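Local structure of tRNA (guanine(26)-N(2))-dimethyltransferase (Pyrococcus horikoshii, 2DUL) at residues M32-D37 and Y221-Y226. The protein dimethylates the exocyclic N2 of the guanine at position 26 of a number of tRNAs, with S-adenosyl-L-methionine as methyl donor. Sequence-based numbering, arbitrary orientation.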
ATOM      1  N   MET A  32       9.051 -10.205  -3.312  1.00 29.99           N
ATOM      2  CA  MET A  32       8.796  -8.816  -2.934  1.00 30.46           C
ATOM      3  C   MET A  32       9.531  -7.818  -3.819  1.00 29.88           C
ATOM      4  O   MET A  32       9.489  -6.613  -3.568  1.00 28.61           O
ATOM      5  CB  MET A  32       9.184  -8.584  -1.474  1.00 30.94           C
ATOM      6  CG  MET A  32       8.242  -9.235  -0.484  1.00 35.50           C
ATOM      7  SD  MET A  32       6.592  -8.491  -0.501  1.00 39.74           S
ATOM      8  CE  MET A  32       6.597  -7.653   1.074  1.00 41.78           C
ATOM      9  N   ALA A  33      10.204  -8.322  -4.851  1.00 28.16           N
ATOM     10  CA  ALA A  33      10.927  -7.463  -5.778  1.00 26.76           C
ATOM     11  C   ALA A  33       9.929  -6.591  -6.539  1.00 27.60           C
ATOM     12  O   ALA A  33      10.232  -5.448  -6.885  1.00 25.84           O
ATOM     13  CB  ALA A  33      11.741  -8.305  -6.755  1.00 26.47           C
ATOM     14  N   LEU A  34       8.742  -7.142  -6.801  1.00 27.50           N
ATOM     15  CA  LEU A  34       7.687  -6.412  -7.502  1.00 28.18           C
ATOM     16  C   LEU A  34       7.258  -5.218  -6.651  1.00 28.45           C
ATOM     17  O   LEU A  34       7.118  -4.102  -7.149  1.00 28.59           O
ATOM     18  CB  LEU A  34       6.473  -7.321  -7.745  1.00 29.85           C
ATOM     19  CG  LEU A  34       5.197  -6.641  -8.252  1.00 31.56           C
ATOM     20  CD1 LEU A  34       5.453  -6.025  -9.615  1.00 31.93           C
ATOM     21  CD2 LEU A  34       4.060  -7.651  -8.329  1.00 33.93           C
ATOM     22  N   ASN A  35       7.041  -5.474  -5.365  1.00 28.43           N
ATOM     23  CA  ASN A  35       6.642  -4.441  -4.414  1.00 29.71           C
ATOM     24  C   ASN A  35       7.668  -3.309  -4.445  1.00 28.07           C
ATOM     25  O   ASN A  35       7.308  -2.133  -4.518  1.00 26.03           O
ATOM     26  CB  ASN A  35       6.554  -5.046  -3.005  1.00 32.37           C
ATOM     27  CG  ASN A  35       6.190  -4.021  -1.936  1.00 36.97           C
ATOM     28  OD1 ASN A  35       6.948  -3.087  -1.665  1.00 37.40           O
ATOM     29  ND2 ASN A  35       5.025  -4.201  -1.317  1.00 39.24           N
ATOM     30  N   ARG A  36       8.949  -3.665  -4.404  1.00 27.28           N
ATOM     31  CA  ARG A  36      10.004  -2.660  -4.429  1.00 25.76           C
ATOM     32  C   ARG A  36      10.062  -1.927  -5.775  1.00 25.32           C
ATOM     33  O   ARG A  36      10.372  -0.732  -5.824  1.00 23.15           O
ATOM     34  CB  ARG A  36      11.351  -3.301  -4.076  1.00 24.74           C
ATOM     35  CG  ARG A  36      11.447  -3.715  -2.601  1.00 24.90           C
ATOM     36  CD  ARG A  36      12.810  -4.294  -2.256  1.00 25.81           C
ATOM     37  NE  ARG A  36      12.959  -5.693  -2.657  1.00 24.70           N
ATOM     38  CZ  ARG A  36      12.577  -6.736  -1.924  1.00 24.99           C
ATOM     39  NH1 ARG A  36      12.011  -6.555  -0.736  1.00 24.05           N
ATOM     40  NH2 ARG A  36      12.777  -7.969  -2.372  1.00 22.76           N
ATOM     41  N   ASP A  37       9.752  -2.625  -6.868  1.00 25.29           N
ATOM     42  CA  ASP A  37       9.740  -1.977  -8.178  1.00 24.32           C
ATOM     43  C   ASP A  37       8.718  -0.839  -8.143  1.00 24.61           C
ATOM     44  O   ASP A  37       8.995   0.274  -8.595  1.00 25.04           O
ATOM     45  CB  ASP A  37       9.312  -2.943  -9.291  1.00 26.20           C
ATOM     46  CG  ASP A  37      10.450  -3.807  -9.812  1.00 28.83           C
ATOM     47  OD1 ASP A  37      11.631  -3.410  -9.698  1.00 27.68           O
ATOM     48  OD2 ASP A  37      10.148  -4.886 -10.365  1.00 31.13           O
ATOM     49  N   TYR A 221      -3.330  -0.577  -3.011  1.00 21.16           N
ATOM     50  CA  TYR A 221      -3.739  -1.754  -3.751  1.00 20.83           C
ATOM     51  C   TYR A 221      -3.497  -3.045  -2.985  1.00 22.40           C
ATOM     52  O   TYR A 221      -2.856  -3.050  -1.935  1.00 21.90           O
ATOM     53  CB  TYR A 221      -2.983  -1.791  -5.087  1.00 22.30           C
ATOM     54  CG  TYR A 221      -1.485  -1.976  -4.955  1.00 23.71           C
ATOM     55  CD1 TYR A 221      -0.924  -3.253  -4.906  1.00 23.70           C
ATOM     56  CD2 TYR A 221      -0.626  -0.878  -4.874  1.00 24.83           C
ATOM     57  CE1 TYR A 221       0.452  -3.435  -4.780  1.00 24.84           C
ATOM     58  CE2 TYR A 221       0.759  -1.049  -4.745  1.00 25.89           C
ATOM     59  CZ  TYR A 221       1.287  -2.334  -4.700  1.00 26.51           C
ATOM     60  OH  TYR A 221       2.646  -2.521  -4.575  1.00 26.32           O
ATOM     61  N   TYR A 222      -4.032  -4.133  -3.526  1.00 22.05           N
ATOM     62  CA  TYR A 222      -3.879  -5.458  -2.946  1.00 22.76           C
ATOM     63  C   TYR A 222      -3.129  -6.312  -3.963  1.00 24.35           C
ATOM     64  O   TYR A 222      -3.362  -6.195  -5.167  1.00 22.23           O
ATOM     65  CB  TYR A 222      -5.244  -6.093  -2.678  1.00 23.72           C
ATOM     66  CG  TYR A 222      -5.155  -7.559  -2.328  1.00 24.91           C
ATOM     67  CD1 TYR A 222      -4.825  -7.968  -1.039  1.00 25.96           C
ATOM     68  CD2 TYR A 222      -5.339  -8.538  -3.306  1.00 27.33           C
ATOM     69  CE1 TYR A 222      -4.675  -9.315  -0.728  1.00 28.87           C
ATOM     70  CE2 TYR A 222      -5.188  -9.889  -3.008  1.00 28.32           C
ATOM     71  CZ  TYR A 222      -4.855 -10.269  -1.719  1.00 28.20           C
ATOM     72  OH  TYR A 222      -4.690 -11.599  -1.416  1.00 30.22           O
ATOM     73  N   LYS A 223      -2.234  -7.167  -3.481  1.00 24.43           N
ATOM     74  CA  LYS A 223      -1.477  -8.039  -4.370  1.00 27.12           C
ATOM     75  C   LYS A 223      -0.892  -9.231  -3.630  1.00 27.08           C
ATOM     76  O   LYS A 223      -0.137  -9.075  -2.672  1.00 25.41           O
ATOM     77  CB  LYS A 223      -0.341  -7.267  -5.047  1.00 28.45           C
ATOM     78  CG  LYS A 223       0.418  -8.065  -6.109  1.00 31.26           C
ATOM     79  CD  LYS A 223      -0.449  -8.307  -7.336  1.00 32.86           C
ATOM     80  CE  LYS A 223       0.353  -8.908  -8.485  1.00 35.24           C
ATOM     81  NZ  LYS A 223       0.778 -10.305  -8.209  1.00 34.71           N
ATOM     82  N   ASP A 224      -1.259 -10.422  -4.086  1.00 29.82           N
ATOM     83  CA  ASP A 224      -0.763 -11.668  -3.520  1.00 30.73           C
ATOM     84  C   ASP A 224      -0.677 -11.676  -1.996  1.00 30.54           C
ATOM     85  O   ASP A 224       0.398 -11.836  -1.420  1.00 30.04           O
ATOM     86  CB  ASP A 224       0.611 -11.992  -4.111  1.00 33.43           C
ATOM     87  CG  ASP A 224       0.971 -13.461  -3.975  1.00 36.40           C
ATOM     88  OD1 ASP A 224       2.143 -13.817  -4.219  1.00 37.42           O
ATOM     89  OD2 ASP A 224       0.076 -14.262  -3.631  1.00 37.20           O
ATOM     90  N   HIS A 225      -1.822 -11.487  -1.355  1.00 30.83           N
ATOM     91  CA  HIS A 225      -1.925 -11.514   0.094  1.00 32.17           C
ATOM     92  C   HIS A 225      -1.205 -10.438   0.897  1.00 31.07           C
ATOM     93  O   HIS A 225      -0.831 -10.662   2.049  1.00 31.12           O
ATOM     94  CB  HIS A 225      -1.525 -12.902   0.593  1.00 35.60           C
ATOM     95  CG  HIS A 225      -2.360 -14.001   0.014  1.00 38.84           C
ATOM     96  ND1 HIS A 225      -3.731 -14.041   0.148  1.00 41.29           N
ATOM     97  CD2 HIS A 225      -2.023 -15.082  -0.728  1.00 39.73           C
ATOM     98  CE1 HIS A 225      -4.203 -15.098  -0.488  1.00 41.36           C
ATOM     99  NE2 HIS A 225      -3.187 -15.746  -1.027  1.00 42.58           N
ATOM    100  N   TYR A 226      -0.990  -9.277   0.291  1.00 29.21           N
ATOM    101  CA  TYR A 226      -0.387  -8.179   1.023  1.00 28.13           C
ATOM    102  C   TYR A 226      -1.092  -6.896   0.609  1.00 25.62           C
ATOM    103  O   TYR A 226      -1.513  -6.748  -0.537  1.00 23.41           O
ATOM    104  CB  TYR A 226       1.139  -8.114   0.812  1.00 32.69           C
ATOM    105  CG  TYR A 226       1.657  -7.544  -0.489  1.00 36.19           C
ATOM    106  CD1 TYR A 226       1.548  -6.182  -0.773  1.00 37.72           C
ATOM    107  CD2 TYR A 226       2.333  -8.356  -1.403  1.00 38.90           C
ATOM    108  CE1 TYR A 226       2.107  -5.639  -1.932  1.00 39.60           C
ATOM    109  CE2 TYR A 226       2.895  -7.825  -2.568  1.00 40.96           C
ATOM    110  CZ  TYR A 226       2.781  -6.464  -2.826  1.00 41.90           C
ATOM    111  OH  TYR A 226       3.348  -5.924  -3.965  1.00 43.34           O
TER
HETATM  112  O   HOH W   1       4.827  -1.394  -3.448  1.00 29.19           O
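Tyr-221 reaches the first turn of helix 33-46 through a water molecule, which lies 2.7 Å from Tyr-221 OH and donates a hydrogen bond to Asn-35 O. The rim of its ring meets Lys-223 CB and Tyr-226 OH in the ring plane, and helix 302-314 packs on it through Leu-308 and Ile-312. Next along the chain, Lys-223 crosses the Leu-34 side chain at about a right angle, its CE 3.9 Å from Leu-34 CD2. Lys-223 CB also lies over one face of the Tyr-226 ring, offset toward the rim. Past the turn, Tyr-226 makes the broadest contact, its CG between the backbone N and carbonyl carbon (chi1 77°) and the ring directed at the helix. Asn-35 ND2 approaches the ring obliquely, 3.3 Å from Tyr-226 CE1, the amide and ring planes 51° apart, while Asn-35 OD1 accepts a hydrogen bond from Arg-61 NH2. Met-32 SD makes an oblique Met-aromatic contact, 4.8 Å from the Tyr-226 ring centroid. An alanine in place of Tyr-226 would probably leave Met-32 SD and Asn-35 ND2 without their aromatic neighbour and a gap beside both. The backbone of Lys-223 and Tyr-226 closes a beta hairpin between strands 213-223 and 226-235, at the edge of the class I methyltransferase sheet. Tyr-221 and Tyr-226 meet the start of helix 33-46, whose Asn-35 holds Arg-61, a residue predicted with Arg-36 to bind S-adenosyl-L-methionine.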